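Local coordinates for protein hydrolase, haloacid dehalogenase-like family (Porphyromonas gingivalis, PDB 2I6X) that is a predicted hydrolase of the haloacid dehalogenase superfamily, whose natural substrate is not established, at residues I8-G13 and L171-G176; L50-G55 and T113-L118; A92-Y97 and G196-P201. All coordinates share one frame; numbering follows the deposited sequence.

Interaction 1 (I8-G13 and L171-G176); sequences IVFDLG and LFIDDG
Val9 and Phe172 face each other in a parallel ladder, and three backbone hydrogen bonds lock strand 8-10 to strand 171-173. Val9 uses both its polar backbone atoms: its N donates to Leu171 O at 2.8 Å, and its O accepts from Ile173 N at 2.8 Å. The third bond, Asp11 N to Ile173 O at 2.9 Å, carries the pairing one residue past the strand end. The segment axes lie 13° from parallel. The backbone of the alternate residues Ile8 and Phe10 bonds instead to strand 106-111, so strand 7-10 is hydrogen-bonded on both its edges.

The side chains divide between the two sheet faces. Ile173 CD1 lies 3.7 Å from both Ile8 CG2 and Phe10 CE1. On the face of Val9, CG1, anti to the backbone N (chi1 176°), meets the edge of the Phe172 ring in its plane, 3.7 Å from CD1.

Beyond the strands the acceptors crowd. Asp11 OD2 stands 3.2 Å from Asp174 OD1 and close to Asp175 OD1, which in turn approaches Gly13 O. These are acceptor-acceptor pairs. Asp11 OD1 accepts a weak bond from Leu12 N and has a long, weak ion pair with Lys150. Asp174 is well provided for: OD1 takes Gly176 N at 2.8 Å in an Asx turn, while OD2 forms a salt bridge with Lys150 and a hydrogen bond with Asn179.

Acidic groups converging at the C-terminal ends of parallel strands, with a lysine beside them, match the haloacid dehalogenase active-site pattern. In relatives such a cluster holds a magnesium ion, so the close oxygens are consistent with a site for a cation.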
loop_
_atom_site.group_PDB
_atom_site.type_symbol
_atom_site.label_atom_id
_atom_site.label_comp_id
_atom_site.label_asym_id
_atom_site.label_seq_id
_atom_site.Cartn_x
_atom_site.Cartn_y
_atom_site.Cartn_z
ATOM N N ILE A 8 3.703 7.127 13.385
ATOM C CA ILE A 8 2.716 6.154 12.998
ATOM C C ILE A 8 2.923 5.898 11.519
ATOM O O ILE A 8 3.047 6.842 10.746
ATOM C CB ILE A 8 1.247 6.648 13.252
ATOM C CG1 ILE A 8 1.041 7.126 14.695
ATOM C CG2 ILE A 8 0.231 5.550 12.924
ATOM C CD1 ILE A 8 -0.016 8.184 14.796
ATOM N N VAL A 9 2.948 4.621 11.138
ATOM C CA VAL A 9 3.174 4.176 9.765
ATOM C C VAL A 9 1.948 3.394 9.342
ATOM O O VAL A 9 1.496 2.515 10.069
ATOM C CB VAL A 9 4.417 3.227 9.667
ATOM C CG1 VAL A 9 4.591 2.695 8.225
ATOM C CG2 VAL A 9 5.678 3.933 10.129
ATOM N N PHE A 10 1.406 3.716 8.170
ATOM C CA PHE A 10 0.203 3.076 7.661
ATOM C C PHE A 10 0.522 2.326 6.394
ATOM O O PHE A 10 1.322 2.797 5.583
ATOM C CB PHE A 10 -0.832 4.148 7.302
ATOM C CG PHE A 10 -1.319 4.946 8.469
ATOM C CD1 PHE A 10 -2.515 4.611 9.110
ATOM C CD2 PHE A 10 -0.608 6.049 8.918
ATOM C CE1 PHE A 10 -2.974 5.353 10.195
ATOM C CE2 PHE A 10 -1.052 6.777 10.001
ATOM C CZ PHE A 10 -2.240 6.426 10.638
ATOM N N ASP A 11 -0.123 1.182 6.183
ATOM C CA ASP A 11 -0.210 0.642 4.808
ATOM C C ASP A 11 -1.329 1.411 4.069
ATOM O O ASP A 11 -2.128 2.098 4.688
ATOM C CB ASP A 11 -0.519 -0.856 4.856
ATOM C CG ASP A 11 -0.321 -1.565 3.527
ATOM O OD1 ASP A 11 0.249 -1.007 2.549
ATOM O OD2 ASP A 11 -0.770 -2.731 3.468
ATOM N N LEU A 12 -1.379 1.282 2.752
ATOM C CA LEU A 12 -2.386 1.905 1.936
ATOM C C LEU A 12 -3.517 0.898 1.705
ATOM O O LEU A 12 -4.607 1.041 2.290
ATOM C CB LEU A 12 -1.777 2.370 0.605
ATOM C CG LEU A 12 -2.697 3.166 -0.344
ATOM C CD1 LEU A 12 -3.284 4.426 0.306
ATOM C CD2 LEU A 12 -1.923 3.515 -1.610
ATOM N N GLY A 13 -3.259 -0.111 0.868
ATOM C CA GLY A 13 -4.212 -1.168 0.598
ATOM C C GLY A 13 -4.559 -1.881 1.890
ATOM O O GLY A 13 -3.650 -2.221 2.691
ATOM N N LEU A 171 4.153 3.215 15.780
ATOM C CA LEU A 171 3.026 2.296 15.609
ATOM C C LEU A 171 2.856 1.948 14.130
ATOM O O LEU A 171 2.737 2.842 13.306
ATOM C CB LEU A 171 1.754 2.906 16.203
ATOM C CG LEU A 171 0.437 2.163 16.029
ATOM C CD1 LEU A 171 0.490 0.787 16.703
ATOM C CD2 LEU A 171 -0.706 3.017 16.597
ATOM N N PHE A 172 2.883 0.656 13.797
ATOM C CA PHE A 172 2.811 0.171 12.393
ATOM C C PHE A 172 1.470 -0.492 12.150
ATOM O O PHE A 172 1.107 -1.444 12.851
ATOM C CB PHE A 172 3.971 -0.804 12.107
ATOM C CG PHE A 172 3.938 -1.447 10.706
ATOM C CD1 PHE A 172 4.254 -0.703 9.564
ATOM C CD2 PHE A 172 3.623 -2.802 10.548
ATOM C CE1 PHE A 172 4.244 -1.299 8.259
ATOM C CE2 PHE A 172 3.613 -3.408 9.284
ATOM C CZ PHE A 172 3.923 -2.657 8.124
ATOM N N ILE A 173 0.695 0.042 11.198
ATOM C CA ILE A 173 -0.694 -0.415 10.974
ATOM C C ILE A 173 -0.773 -1.059 9.605
ATOM O O ILE A 173 -0.695 -0.378 8.567
ATOM C CB ILE A 173 -1.720 0.729 11.176
ATOM C CG1 ILE A 173 -1.528 1.394 12.549
ATOM C CG2 ILE A 173 -3.193 0.225 10.982
ATOM C CD1 ILE A 173 -2.234 2.767 12.717
ATOM N N ASP A 174 -0.878 -2.389 9.594
ATOM C CA ASP A 174 -0.833 -3.161 8.336
ATOM C C ASP A 174 -1.717 -4.390 8.495
ATOM O O ASP A 174 -1.699 -5.011 9.535
ATOM C CB ASP A 174 0.605 -3.561 7.987
ATOM C CG ASP A 174 0.799 -3.978 6.511
ATOM O OD1 ASP A 174 -0.048 -4.691 5.945
ATOM O OD2 ASP A 174 1.839 -3.619 5.897
ATOM N N ASP A 175 -2.477 -4.723 7.457
ATOM C CA ASP A 175 -3.419 -5.834 7.466
ATOM C C ASP A 175 -2.740 -7.121 7.030
ATOM O O ASP A 175 -3.354 -8.190 7.057
ATOM C CB ASP A 175 -4.613 -5.530 6.515
ATOM C CG ASP A 175 -4.161 -5.285 5.038
ATOM O OD1 ASP A 175 -3.174 -4.519 4.781
ATOM O OD2 ASP A 175 -4.817 -5.860 4.134
ATOM N N GLY A 176 -1.487 -6.999 6.601
ATOM C CA GLY A 176 -0.670 -8.128 6.173
ATOM C C GLY A 176 0.044 -8.798 7.318
ATOM O O GLY A 176 1.011 -8.243 7.869
#

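Interaction 2 (L50-G55 and T113-L118); sequences LDLESG and TNPYVL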
loop_
_atom_site.group_PDB
_atom_site.type_symbol
_atom_site.label_atom_id
_atom_site.label_comp_id
_atom_site.label_asym_id
_atom_site.label_seq_id
_atom_site.Cartn_x
_atom_site.Cartn_y
_atom_site.Cartn_z
ATOM N N LEU A 50 5.055 -9.438 -8.961
ATOM C CA LEU A 50 6.057 -9.053 -7.974
ATOM C C LEU A 50 7.104 -8.127 -8.576
ATOM O O LEU A 50 7.605 -7.236 -7.895
ATOM C CB LEU A 50 6.739 -10.259 -7.301
ATOM C CG LEU A 50 7.889 -9.864 -6.349
ATOM C CD1 LEU A 50 7.353 -9.057 -5.149
ATOM C CD2 LEU A 50 8.760 -11.041 -5.884
ATOM N N ASP A 51 7.451 -8.355 -9.838
ATOM C CA ASP A 51 8.415 -7.502 -10.534
ATOM C C ASP A 51 7.832 -6.093 -10.647
ATOM O O ASP A 51 8.563 -5.102 -10.593
ATOM C CB ASP A 51 8.743 -8.066 -11.923
ATOM C CG ASP A 51 9.560 -9.352 -11.862
ATOM O OD1 ASP A 51 10.097 -9.690 -10.779
ATOM O OD2 ASP A 51 9.676 -10.034 -12.910
ATOM N N LEU A 52 6.513 -6.024 -10.779
ATOM C CA LEU A 52 5.807 -4.761 -10.838
ATOM C C LEU A 52 5.826 -3.976 -9.498
ATOM O O LEU A 52 6.056 -2.762 -9.530
ATOM C CB LEU A 52 4.366 -4.961 -11.347
ATOM C CG LEU A 52 3.423 -3.742 -11.381
ATOM C CD1 LEU A 52 3.827 -2.744 -12.468
ATOM C CD2 LEU A 52 1.980 -4.176 -11.544
ATOM N N GLU A 53 5.586 -4.660 -8.360
ATOM C CA GLU A 53 5.561 -4.014 -7.015
ATOM C C GLU A 53 6.927 -3.584 -6.571
ATOM O O GLU A 53 7.068 -2.570 -5.905
ATOM C CB GLU A 53 5.095 -4.952 -5.889
ATOM C CG GLU A 53 3.847 -5.717 -6.150
ATOM C CD GLU A 53 2.978 -5.786 -4.911
ATOM O OE1 GLU A 53 3.452 -6.365 -3.891
ATOM O OE2 GLU A 53 1.824 -5.240 -4.989
ATOM N N SER A 54 7.911 -4.420 -6.883
ATOM C CA SER A 54 9.245 -4.272 -6.377
ATOM C C SER A 54 10.043 -3.291 -7.223
ATOM O O SER A 54 11.150 -2.916 -6.862
ATOM C CB SER A 54 9.936 -5.634 -6.350
ATOM O OG SER A 54 10.440 -5.994 -7.630
ATOM N N GLY A 55 9.487 -2.888 -8.359
ATOM C CA GLY A 55 10.178 -1.984 -9.259
ATOM C C GLY A 55 11.155 -2.665 -10.196
ATOM O O GLY A 55 11.737 -2.004 -11.053
ATOM N N THR A 113 2.980 -1.478 -3.567
ATOM C CA THR A 113 2.072 -0.888 -4.515
ATOM C C THR A 113 2.730 -0.814 -5.890
ATOM O O THR A 113 3.915 -1.103 -6.049
ATOM C CB THR A 113 1.570 0.505 -3.991
ATOM O OG1 THR A 113 0.370 0.884 -4.676
ATOM C CG2 THR A 113 2.632 1.603 -4.142
ATOM N N ASN A 114 1.950 -0.424 -6.892
ATOM C CA ASN A 114 2.438 -0.453 -8.238
ATOM C C ASN A 114 2.310 0.968 -8.785
ATOM O O ASN A 114 1.647 1.784 -8.169
ATOM C CB ASN A 114 1.627 -1.463 -9.014
ATOM C CG ASN A 114 0.163 -1.159 -8.978
ATOM O OD1 ASN A 114 -0.314 -0.225 -9.652
ATOM N ND2 ASN A 114 -0.575 -1.921 -8.189
ATOM N N PRO A 115 2.985 1.283 -9.911
ATOM C CA PRO A 115 2.890 2.614 -10.551
ATOM C C PRO A 115 1.481 3.125 -10.900
ATOM O O PRO A 115 1.282 4.342 -10.919
ATOM C CB PRO A 115 3.688 2.439 -11.845
ATOM C CG PRO A 115 4.572 1.344 -11.584
ATOM C CD PRO A 115 3.925 0.409 -10.620
ATOM N N TYR A 116 0.550 2.216 -11.217
ATOM C CA TYR A 116 -0.823 2.574 -11.590
ATOM C C TYR A 116 -1.546 3.189 -10.396
ATOM O O TYR A 116 -2.129 4.267 -10.508
ATOM C CB TYR A 116 -1.620 1.360 -12.083
ATOM C CG TYR A 116 -0.988 0.592 -13.218
ATOM C CD1 TYR A 116 -1.070 1.054 -14.536
ATOM C CD2 TYR A 116 -0.301 -0.606 -12.978
ATOM C CE1 TYR A 116 -0.481 0.343 -15.575
ATOM C CE2 TYR A 116 0.280 -1.314 -14.012
ATOM C CZ TYR A 116 0.189 -0.841 -15.302
ATOM O OH TYR A 116 0.768 -1.558 -16.316
ATOM N N VAL A 117 -1.502 2.507 -9.257
ATOM C CA VAL A 117 -2.168 3.004 -8.060
ATOM C C VAL A 117 -1.535 4.335 -7.649
ATOM O O VAL A 117 -2.222 5.273 -7.270
ATOM C CB VAL A 117 -2.155 1.945 -6.914
ATOM C CG1 VAL A 117 -2.692 2.529 -5.599
ATOM C CG2 VAL A 117 -3.012 0.757 -7.320
ATOM N N LEU A 118 -0.218 4.414 -7.781
ATOM C CA LEU A 118 0.504 5.637 -7.499
ATOM C C LEU A 118 0.128 6.782 -8.436
ATOM O O LEU A 118 0.002 7.919 -7.973
ATOM C CB LEU A 118 2.005 5.388 -7.521
ATOM C CG LEU A 118 2.595 4.790 -6.251
ATOM C CD1 LEU A 118 4.121 4.726 -6.398
ATOM C CD2 LEU A 118 2.170 5.607 -5.013
#
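Leu52 reaches across from helix 48-54 and puts its branched end among Asn114, Pro115 and Tyr116. Its CG is anti to the backbone N (chi1 176°), which carries the isobutyl group out from the helix; the two branches part over Pro115 and Asn114 and share Tyr116. CD1 lies 3.7 Å from Pro115 CD, on the ring atom next to the proline nitrogen. CD2 meets Asn114 CB at 3.7 Å, with CG equally near that carbon. The leucine thus crosses Asn114 and Pro115 obliquely, whereas it meets Tyr116 at about a right angle. There both methyls approach one ring atom, CE2, each at 4.1 Å, a looser contact than the other two.

Asn114 meets Leu52 with CB and N-caps helix 115-121 with OD1. Chi1 of 57° sets its CG in the crowded position between the backbone N and the carbonyl carbon; from the amide there, OD1 accepts from Val117 N at 3.0 Å, the donor lying above the amide plane.

Glu53 comes nearest through its backbone. Its CA directs a hydrogen toward Thr113 O at 3.5 Å, and its own carbonyl O comes about as near that same oxygen, an acceptor pair that cannot bond directly. Ser143 OG bridges the two segments instead, hydrogen-bonded to both Glu53 O and Thr113 N.

Around this apolar seam, Phe62 of helix 59-70 touches both Leu52 and Tyr116, helix 76-83 covers Asn114 and Tyr116, and Cys144 of helix 143-146 packs on Pro115. Helix 48-54 belongs to the helices inserted between strands 7-10 and 106-111, consistent with the helical cap of this superfamily, so the contact probably joins cap to core, meeting helix 115-121 just after the chain leaves strand 106-111 of the parallel sheet.

Interaction 3 (A92-Y97 and G196-P201); sequences AEKFDY and GENWIP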
loop_
_atom_site.group_PDB
_atom_site.type_symbol
_atom_site.label_atom_id
_atom_site.label_comp_id
_atom_site.label_asym_id
_atom_site.label_seq_id
_atom_site.Cartn_x
_atom_site.Cartn_y
_atom_site.Cartn_z
ATOM N N ALA A 92 -12.435 8.191 2.922
ATOM C CA ALA A 92 -12.392 9.610 3.238
ATOM C C ALA A 92 -12.218 9.862 4.750
ATOM O O ALA A 92 -11.404 10.702 5.137
ATOM C CB ALA A 92 -13.673 10.324 2.715
ATOM N N GLU A 93 -12.974 9.143 5.593
ATOM C CA GLU A 93 -12.914 9.374 7.033
ATOM C C GLU A 93 -11.576 9.002 7.671
ATOM O O GLU A 93 -11.119 9.703 8.562
ATOM C CB GLU A 93 -14.123 8.800 7.785
ATOM C CG GLU A 93 -14.114 7.314 8.170
ATOM C CD GLU A 93 -15.393 6.930 8.962
ATOM O OE1 GLU A 93 -15.499 7.292 10.171
ATOM O OE2 GLU A 93 -16.303 6.281 8.366
ATOM N N LYS A 94 -10.944 7.929 7.195
ATOM C CA LYS A 94 -9.629 7.553 7.695
ATOM C C LYS A 94 -8.567 8.550 7.254
ATOM O O LYS A 94 -7.650 8.840 8.013
ATOM C CB LYS A 94 -9.259 6.128 7.311
ATOM C CG LYS A 94 -10.169 5.078 7.941
ATOM C CD LYS A 94 -9.781 3.703 7.431
ATOM C CE LYS A 94 -10.741 2.601 7.852
ATOM N NZ LYS A 94 -10.292 1.293 7.272
ATOM N N PHE A 95 -8.710 9.117 6.054
ATOM C CA PHE A 95 -7.794 10.193 5.653
ATOM C C PHE A 95 -7.995 11.469 6.474
ATOM O O PHE A 95 -7.023 12.114 6.861
ATOM C CB PHE A 95 -7.863 10.466 4.151
ATOM C CG PHE A 95 -7.034 9.526 3.349
ATOM C CD1 PHE A 95 -5.644 9.691 3.275
ATOM C CD2 PHE A 95 -7.618 8.443 2.702
ATOM C CE1 PHE A 95 -4.840 8.800 2.519
ATOM C CE2 PHE A 95 -6.829 7.539 1.962
ATOM C CZ PHE A 95 -5.436 7.730 1.866
ATOM N N ASP A 96 -9.254 11.815 6.738
ATOM C CA ASP A 96 -9.566 12.909 7.644
ATOM C C ASP A 96 -8.927 12.713 9.021
ATOM O O ASP A 96 -8.346 13.649 9.567
ATOM C CB ASP A 96 -11.089 13.095 7.782
ATOM C CG ASP A 96 -11.683 13.879 6.628
ATOM O OD1 ASP A 96 -10.906 14.496 5.859
ATOM O OD2 ASP A 96 -12.921 13.895 6.484
ATOM N N TYR A 97 -9.031 11.494 9.557
ATOM C CA TYR A 97 -8.490 11.169 10.862
ATOM C C TYR A 97 -6.970 11.295 10.875
ATOM O O TYR A 97 -6.391 11.826 11.809
ATOM C CB TYR A 97 -8.906 9.767 11.305
ATOM C CG TYR A 97 -8.226 9.366 12.586
ATOM C CD1 TYR A 97 -8.474 10.066 13.780
ATOM C CD2 TYR A 97 -7.323 8.318 12.612
ATOM C CE1 TYR A 97 -7.823 9.721 14.972
ATOM C CE2 TYR A 97 -6.660 7.951 13.807
ATOM C CZ TYR A 97 -6.917 8.662 14.975
ATOM O OH TYR A 97 -6.290 8.313 16.143
ATOM N N GLY A 196 -11.101 -3.434 5.397
ATOM C CA GLY A 196 -12.427 -2.845 5.567
ATOM C C GLY A 196 -12.876 -2.525 6.995
ATOM O O GLY A 196 -13.985 -2.017 7.207
ATOM N N GLU A 197 -12.028 -2.804 7.984
ATOM C CA GLU A 197 -12.373 -2.519 9.381
ATOM C C GLU A 197 -12.312 -1.006 9.677
ATOM O O GLU A 197 -11.385 -0.334 9.219
ATOM C CB GLU A 197 -11.388 -3.257 10.283
ATOM C CG GLU A 197 -11.766 -3.311 11.769
ATOM C CD GLU A 197 -10.631 -3.913 12.608
ATOM O OE1 GLU A 197 -10.442 -3.485 13.781
ATOM O OE2 GLU A 197 -9.907 -4.796 12.083
ATOM N N ASN A 198 -13.263 -0.472 10.448
ATOM C CA ASN A 198 -13.086 0.881 10.994
ATOM C C ASN A 198 -12.223 0.873 12.228
ATOM O O ASN A 198 -12.717 0.630 13.334
ATOM C CB ASN A 198 -14.384 1.629 11.349
ATOM C CG ASN A 198 -14.080 3.072 11.849
ATOM O OD1 ASN A 198 -12.997 3.620 11.546
ATOM N ND2 ASN A 198 -15.002 3.674 12.607
ATOM N N TRP A 199 -10.951 1.189 12.046
ATOM C CA TRP A 199 -9.987 1.071 13.132
ATOM C C TRP A 199 -9.740 2.370 13.881
ATOM O O TRP A 199 -8.900 2.399 14.768
ATOM C CB TRP A 199 -8.656 0.529 12.616
ATOM C CG TRP A 199 -8.152 1.170 11.334
ATOM C CD1 TRP A 199 -8.083 0.570 10.108
ATOM C CD2 TRP A 199 -7.643 2.502 11.161
ATOM N NE1 TRP A 199 -7.572 1.438 9.181
ATOM C CE2 TRP A 199 -7.275 2.629 9.797
ATOM C CE3 TRP A 199 -7.470 3.602 12.013
ATOM C CZ2 TRP A 199 -6.736 3.833 9.260
ATOM C CZ3 TRP A 199 -6.944 4.787 11.492
ATOM C CH2 TRP A 199 -6.593 4.897 10.120
ATOM N N ILE A 200 -10.430 3.442 13.496
ATOM C CA ILE A 200 -10.218 4.736 14.115
ATOM C C ILE A 200 -10.362 4.653 15.631
ATOM O O ILE A 200 -9.438 5.056 16.330
ATOM C CB ILE A 200 -11.101 5.864 13.520
ATOM C CG1 ILE A 200 -10.650 6.186 12.092
ATOM C CG2 ILE A 200 -11.037 7.113 14.389
ATOM C CD1 ILE A 200 -11.693 6.981 11.296
ATOM N N PRO A 201 -11.508 4.134 16.152
ATOM C CA PRO A 201 -11.597 4.043 17.631
ATOM C C PRO A 201 -10.443 3.282 18.321
ATOM O O PRO A 201 -9.899 3.770 19.318
ATOM C CB PRO A 201 -12.964 3.372 17.863
ATOM C CG PRO A 201 -13.787 3.763 16.642
ATOM C CD PRO A 201 -12.764 3.679 15.508
#
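Chi1 of -65° sets Lys94 CG anti to the carbonyl carbon, and the chain runs extended from there to NZ, over one face of the Trp199 ring. Chi1 of 46° sets Trp199 CG between the backbone N and the carbonyl carbon. Lys94 CD is 3.6 Å from both Trp199 CE2 and Trp199 CZ2, displaced toward the rim, and Lys94 CE makes a CH-pi contact with the five-membered ring of Trp199 at 4.0 Å from its centroid.

Beyond the ring, Lys94 NZ donates to Glu197 O at 2.8 Å and also to Val15 O. Trp199 NE1 donates to that same Val15 O, which explains why two donors, Lys94 NZ and Trp199 NE1, can stand 3.3 Å apart.

Tyr97 presents different surfaces to two residues. Ile200 CG2 sits over the centre of its ring, 4.0 Å from the centroid and 12° off the normal, as the two side chains slide past each other in opposite directions. Tyr97 CD2, meanwhile, reaches the rim of the indole, 3.7 Å from Trp199 CZ3. Ile200 CD1 continues onto Tyr97 CB and the backbone of Glu93.

Ile200 N is held by Asn198 OD1 at 3.2 Å, a capping bond at the turn into helix 200-207. Helix 92-101 packs against the loop and first turn leading into this C-terminal helix, joined by the Lys94-Trp199 CH-pi contact, the Lys94 NZ bond to Glu197 O and the Ile200-Tyr97 packing; the two helices neighbour each other on one face of a Rossmann-like sheet.

In the fold
Interaction 1 lies nearest the centre of the chain, pairing the central strand 7-10 of the parallel sheet with its neighbour 170-173. Interaction 3 is about 12 Å from it between centres, among helices covering one sheet face, and touches it where Phe10 CE1 packs 3.6 Å from Trp199 CH2. Interaction 2 is about 17 Å from interaction 1; it lies on the other side of the chain's centre from interaction 3, about 24 Å away. Along the chain, interaction 2 is nested within the loop closed by interaction 1, while interaction 3 alternates with both. The central strand is thus in touch with both outer contacts, through Phe10 with Trp199 and, just past its end, Leu12 with Val117.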